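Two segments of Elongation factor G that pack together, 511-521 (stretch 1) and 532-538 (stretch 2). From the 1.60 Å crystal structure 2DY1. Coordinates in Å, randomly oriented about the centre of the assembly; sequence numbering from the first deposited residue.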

ATOM      1  N   ALA A 511     -34.802  25.920 -11.883  1.00 24.47           N
ATOM      2  CA  ALA A 511     -33.877  27.026 -12.128  1.00 23.69           C
ATOM      3  C   ALA A 511     -33.606  27.831 -10.869  1.00 23.26           C
ATOM      4  O   ALA A 511     -32.495  28.308 -10.650  1.00 23.47           O
ATOM      5  N   ILE A 512     -34.636  28.008 -10.048  1.00 17.35           N
ATOM      6  CA  ILE A 512     -34.479  28.765  -8.827  1.00 17.42           C
ATOM      7  C   ILE A 512     -33.558  28.001  -7.885  1.00 16.89           C
ATOM      8  O   ILE A 512     -32.619  28.580  -7.339  1.00 19.44           O
ATOM      9  N   GLU A 513     -33.802  26.711  -7.698  1.00 18.12           N
ATOM     10  CA  GLU A 513     -32.922  25.945  -6.821  1.00 18.74           C
ATOM     11  C   GLU A 513     -31.491  25.972  -7.355  1.00 18.06           C
ATOM     12  O   GLU A 513     -30.540  26.077  -6.583  1.00 19.91           O
ATOM     13  N   GLU A 514     -31.336  25.879  -8.672  1.00 19.71           N
ATOM     14  CA  GLU A 514     -29.998  25.923  -9.280  1.00 23.01           C
ATOM     15  C   GLU A 514     -29.265  27.203  -8.901  1.00 21.12           C
ATOM     16  O   GLU A 514     -28.091  27.175  -8.547  1.00 22.02           O
ATOM     17  N   GLY A 515     -29.961  28.335  -9.007  1.00 19.41           N
ATOM     18  CA  GLY A 515     -29.364  29.617  -8.673  1.00 19.65           C
ATOM     19  C   GLY A 515     -28.944  29.730  -7.221  1.00 18.60           C
ATOM     20  O   GLY A 515     -27.941  30.357  -6.892  1.00 21.93           O
ATOM     21  N   ILE A 516     -29.735  29.149  -6.328  1.00 17.62           N
ATOM     22  CA  ILE A 516     -29.389  29.177  -4.915  1.00 16.84           C
ATOM     23  C   ILE A 516     -28.165  28.303  -4.694  1.00 17.29           C
ATOM     24  O   ILE A 516     -27.230  28.705  -4.002  1.00 19.91           O
ATOM     25  N   LYS A 517     -28.166  27.110  -5.283  1.00 18.54           N
ATOM     26  CA  LYS A 517     -27.023  26.222  -5.112  1.00 21.07           C
ATOM     27  C   LYS A 517     -25.747  26.856  -5.671  1.00 24.66           C
ATOM     28  O   LYS A 517     -24.678  26.754  -5.069  1.00 21.57           O
ATOM     29  N   GLU A 518     -25.862  27.539  -6.804  1.00 25.02           N
ATOM     30  CA  GLU A 518     -24.696  28.178  -7.405  1.00 28.66           C
ATOM     31  C   GLU A 518     -24.131  29.295  -6.533  1.00 26.81           C
ATOM     32  O   GLU A 518     -22.914  29.395  -6.356  1.00 29.66           O
ATOM     33  N   ALA A 519     -24.999  30.121  -5.954  1.00 23.21           N
ATOM     34  CA  ALA A 519     -24.537  31.208  -5.110  1.00 21.75           C
ATOM     35  C   ALA A 519     -23.980  30.657  -3.807  1.00 26.83           C
ATOM     36  O   ALA A 519     -23.114  31.271  -3.180  1.00 29.88           O
ATOM     37  N   ALA A 520     -24.472  29.490  -3.399  1.00 23.54           N
ATOM     38  CA  ALA A 520     -24.009  28.903  -2.154  1.00 20.78           C
ATOM     39  C   ALA A 520     -22.576  28.389  -2.268  1.00 23.76           C
ATOM     40  O   ALA A 520     -21.934  28.124  -1.256  1.00 24.54           O
ATOM     41  N   LYS A 521     -22.072  28.272  -3.492  1.00 23.07           N
ATOM     42  CA  LYS A 521     -20.703  27.800  -3.700  1.00 25.45           C
ATOM     43  C   LYS A 521     -19.693  28.803  -3.154  1.00 29.33           C
ATOM     44  O   LYS A 521     -18.569  28.438  -2.787  1.00 25.42           O
ATOM     45  N   GLY A 532     -25.501  24.050   5.789  1.00 21.50           N
ATOM     46  CA  GLY A 532     -26.320  24.202   6.974  1.00 21.19           C
ATOM     47  C   GLY A 532     -27.434  25.233   6.899  1.00 20.45           C
ATOM     48  O   GLY A 532     -27.612  26.023   7.829  1.00 21.91           O
ATOM     49  N   PHE A 533     -28.183  25.238   5.801  1.00 21.04           N
ATOM     50  CA  PHE A 533     -29.301  26.173   5.675  1.00 21.73           C
ATOM     51  C   PHE A 533     -30.452  25.572   4.903  1.00 19.05           C
ATOM     52  O   PHE A 533     -30.261  24.702   4.050  1.00 19.28           O
ATOM     53  N   LYS A 534     -31.648  26.060   5.215  1.00 19.80           N
ATOM     54  CA  LYS A 534     -32.853  25.644   4.526  1.00 18.96           C
ATOM     55  C   LYS A 534     -33.210  26.881   3.717  1.00 15.46           C
ATOM     56  O   LYS A 534     -33.181  27.996   4.244  1.00 19.24           O
ATOM     57  N   ALA A 535     -33.495  26.683   2.432  1.00 16.10           N
ATOM     58  CA  ALA A 535     -33.863  27.775   1.545  1.00 14.74           C
ATOM     59  C   ALA A 535     -35.345  27.611   1.217  1.00 16.54           C
ATOM     60  O   ALA A 535     -35.765  26.587   0.673  1.00 19.07           O
ATOM     61  N   ILE A 536     -36.126  28.632   1.549  1.00 16.04           N
ATOM     62  CA  ILE A 536     -37.562  28.634   1.314  1.00 15.25           C
ATOM     63  C   ILE A 536     -37.925  29.735   0.313  1.00 15.04           C
ATOM     64  O   ILE A 536     -37.669  30.919   0.563  1.00 15.50           O
ATOM     65  N   VAL A 537     -38.502  29.345  -0.828  1.00 14.61           N
ATOM     66  CA  VAL A 537     -38.933  30.324  -1.829  1.00 13.41           C
ATOM     67  C   VAL A 537     -40.420  30.472  -1.554  1.00 15.05           C
ATOM     68  O   VAL A 537     -41.201  29.530  -1.749  1.00 15.06           O
ATOM     69  N   TYR A 538     -40.804  31.661  -1.092  1.00 14.95           N
ATOM     70  CA  TYR A 538     -42.171  31.883  -0.647  1.00 15.34           C
ATOM     71  C   TYR A 538     -43.025  32.906  -1.359  1.00 16.48           C
ATOM     72  O   TYR A 538     -44.207  33.035  -1.057  1.00 14.62           O
TER

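What lies at the apolar centre of this contact? Ile-516 does, midway along the helical segment of stretch 1, with its CA-to-CB bond directed toward the strand; CA of Ile-516 lies 8.0 Å from CA of Ala-535. Its side chain meets three strand residues. The CG2 methyl of Ile-516 sits 4.2 Å from CB of Ala-535 and 4.1 Å from CE2 of Phe-533, while CD1 of Ile-516 comes within 4.1 Å of CG2 of Val-537. The chi1 angle is m, but chi2, at 145°, lies between wells. Ala-535 offers only a methyl group at this point, and the helix and strand axes approach to 10.5 Å.

How does the packing extend toward the two ends? The two segments run in roughly opposite senses, at 143° between their N-to-C directions, so the earlier part of the helix meets the later part of the strand. There Ile-512, with chi1 m and chi2 t, has its CA-to-CB bond directed toward the strand and packs against Val-537, whose chi1 is t. The CG2 methyls of Ile-512 and Val-537 are 3.6 Å apart, the closest approach between the stretches. Because CG2 of Val-537 also lies near Ile-516, this one methyl fits against two isoleucines one helical turn apart. At the other end, Phe-533 adopts chi1 p with chi2 at -93°; its CA-to-CB bond points toward the helix, and its ring contacts both Ile-516 and Ala-520. CG2 of Ile-516 meets the ring at its edge, near the ring plane; CB of Ala-520 approaches obliquely, 3.9 Å from CZ of Phe-533.

Why do these particular residues face inward? On the helix, Ile-512, Ile-516 and Ala-520 are spaced four residues apart, slightly more than one turn, which keeps them along one side. Backbone hydrogen bonds maintain that spacing: N of Ile-516 donates to O of Ile-512 at 3.1 Å, and N of Ala-520 to O of Ile-516 at 2.9 Å. On the strand, alternation does the same work. Phe-533, Ala-535 and Val-537 point toward the helix, whereas the CA-to-CB bond of Ile-536 points away and Lys-534 and Tyr-538 are out of reach. Six buried residues thus form the contact, three from each stretch, and together they cover 224 Å² of surface.

Where are the polar groups? They stay outside the interface, and no hydrogen bond or salt bridge joins the stretches, so the contact between them rests on apolar packing. The CA-to-CB bonds of Glu-513 and Lys-517 point sideways with respect to the strand, and the end of Lys-517 leads away from it, extended through chi2, chi3 and chi4, all t. They form a long salt bridge within the helix, NZ of Lys-517 lying 3.8 Å from OE2 of Glu-513, an oxygen also hydrogen-bonded elsewhere in the structure. Glu-514, Glu-518 and Lys-521 are out of reach of the strand. So is Lys-534, whose NZ is hydrogen-bonded elsewhere in the structure. Before the strand, Gly-532 makes no contact with the helix; its positive phi of 64° is a conformation that favours glycine.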

ATOM      1  CB  ALA A 511     -34.426  27.949 -13.212  1.00 24.29           C
ATOM      2  CB  ILE A 512     -35.869  29.053  -8.200  1.00 17.23           C
ATOM      3  CG1 ILE A 512     -36.601  30.073  -9.099  1.00 19.89           C
ATOM      4  CG2 ILE A 512     -35.739  29.604  -6.769  1.00 17.66           C
ATOM      5  CD1 ILE A 512     -38.082  30.265  -8.792  1.00 18.27           C
ATOM      6  CB  GLU A 513     -33.388  24.491  -6.668  1.00 23.56           C
ATOM      7  CG  GLU A 513     -32.510  23.729  -5.676  1.00 22.98           C
ATOM      8  CD  GLU A 513     -33.106  22.419  -5.183  1.00 25.36           C
ATOM      9  OE1 GLU A 513     -34.060  21.904  -5.804  1.00 25.62           O
ATOM     10  OE2 GLU A 513     -32.595  21.898  -4.167  1.00 25.52           O
ATOM     11  CB  GLU A 514     -30.091  25.864 -10.807  1.00 25.35           C
ATOM     12  CG  GLU A 514     -30.320  24.499 -11.413  1.00 42.52           C
ATOM     13  CD  GLU A 514     -30.410  24.570 -12.935  1.00 53.54           C
ATOM     14  OE1 GLU A 514     -29.558  25.256 -13.550  1.00 49.44           O
ATOM     15  OE2 GLU A 514     -31.326  23.943 -13.511  1.00 59.08           O
ATOM     16  CB  ILE A 516     -30.569  28.663  -4.030  1.00 19.97           C
ATOM     17  CG1 ILE A 516     -31.631  29.766  -3.921  1.00 21.18           C
ATOM     18  CG2 ILE A 516     -30.058  28.273  -2.646  1.00 19.93           C
ATOM     19  CD1 ILE A 516     -33.060  29.240  -3.872  1.00 23.84           C
ATOM     20  CB  LYS A 517     -27.286  24.868  -5.768  1.00 18.53           C
ATOM     21  CG  LYS A 517     -28.264  23.980  -4.994  1.00 25.94           C
ATOM     22  CD  LYS A 517     -28.477  22.665  -5.738  1.00 35.06           C
ATOM     23  CE  LYS A 517     -29.301  21.680  -4.931  1.00 45.64           C
ATOM     24  NZ  LYS A 517     -29.497  20.398  -5.671  1.00 52.42           N
ATOM     25  CB  GLU A 518     -25.051  28.679  -8.813  1.00 31.58           C
ATOM     26  CG  GLU A 518     -25.434  27.520  -9.745  1.00 34.79           C
ATOM     27  CD  GLU A 518     -26.011  27.957 -11.088  1.00 46.92           C
ATOM     28  OE1 GLU A 518     -26.454  29.119 -11.211  1.00 48.46           O
ATOM     29  OE2 GLU A 518     -26.036  27.121 -12.017  1.00 43.61           O
ATOM     30  CB  ALA A 519     -25.685  32.181  -4.815  1.00 23.77           C
ATOM     31  CB  ALA A 520     -24.953  27.778  -1.713  1.00 20.22           C
ATOM     32  CB  LYS A 521     -20.436  27.567  -5.188  1.00 32.05           C
ATOM     33  CG  LYS A 521     -21.146  26.356  -5.768  1.00 36.91           C
ATOM     34  CD  LYS A 521     -20.976  26.294  -7.281  1.00 53.45           C
ATOM     35  CE  LYS A 521     -21.641  25.053  -7.866  1.00 57.14           C
ATOM     36  NZ  LYS A 521     -21.582  25.036  -9.358  1.00 63.02           N
ATOM     37  CB  PHE A 533     -28.885  27.469   4.968  1.00 20.09           C
ATOM     38  CG  PHE A 533     -28.481  27.287   3.537  1.00 17.96           C
ATOM     39  CD1 PHE A 533     -27.144  27.079   3.192  1.00 20.09           C
ATOM     40  CD2 PHE A 533     -29.435  27.312   2.518  1.00 20.06           C
ATOM     41  CE1 PHE A 533     -26.767  26.902   1.861  1.00 16.89           C
ATOM     42  CE2 PHE A 533     -29.067  27.134   1.188  1.00 17.97           C
ATOM     43  CZ  PHE A 533     -27.726  26.929   0.854  1.00 19.16           C
ATOM     44  CB  LYS A 534     -33.970  25.320   5.523  1.00 27.93           C
ATOM     45  CG  LYS A 534     -35.269  24.876   4.861  1.00 32.60           C
ATOM     46  CD  LYS A 534     -36.360  24.592   5.894  1.00 41.10           C
ATOM     47  CE  LYS A 534     -35.969  23.460   6.835  1.00 48.23           C
ATOM     48  NZ  LYS A 534     -37.058  23.132   7.801  1.00 56.00           N
ATOM     49  CB  ALA A 535     -33.026  27.721   0.260  1.00 16.91           C
ATOM     50  CB  ILE A 536     -38.313  28.896   2.643  1.00 17.64           C
ATOM     51  CG1 ILE A 536     -37.923  27.833   3.682  1.00 19.39           C
ATOM     52  CG2 ILE A 536     -39.815  28.867   2.401  1.00 17.13           C
ATOM     53  CD1 ILE A 536     -38.502  28.089   5.073  1.00 23.67           C
ATOM     54  CB  VAL A 537     -38.646  29.819  -3.250  1.00 16.77           C
ATOM     55  CG1 VAL A 537     -39.290  30.769  -4.299  1.00 16.01           C
ATOM     56  CG2 VAL A 537     -37.133  29.762  -3.446  1.00 19.45           C
ATOM     57  CB  TYR A 538     -42.146  32.217   0.841  1.00 15.71           C
ATOM     58  CG  TYR A 538     -41.466  33.529   1.188  1.00 16.09           C
ATOM     59  CD1 TYR A 538     -40.077  33.607   1.378  1.00 14.68           C
ATOM     60  CD2 TYR A 538     -42.216  34.695   1.335  1.00 14.67           C
ATOM     61  CE1 TYR A 538     -39.475  34.822   1.708  1.00 19.14           C
ATOM     62  CE2 TYR A 538     -41.625  35.903   1.660  1.00 17.27           C
ATOM     63  CZ  TYR A 538     -40.256  35.963   1.846  1.00 19.94           C
ATOM     64  OH  TYR A 538     -39.679  37.167   2.170  1.00 20.61           O
TER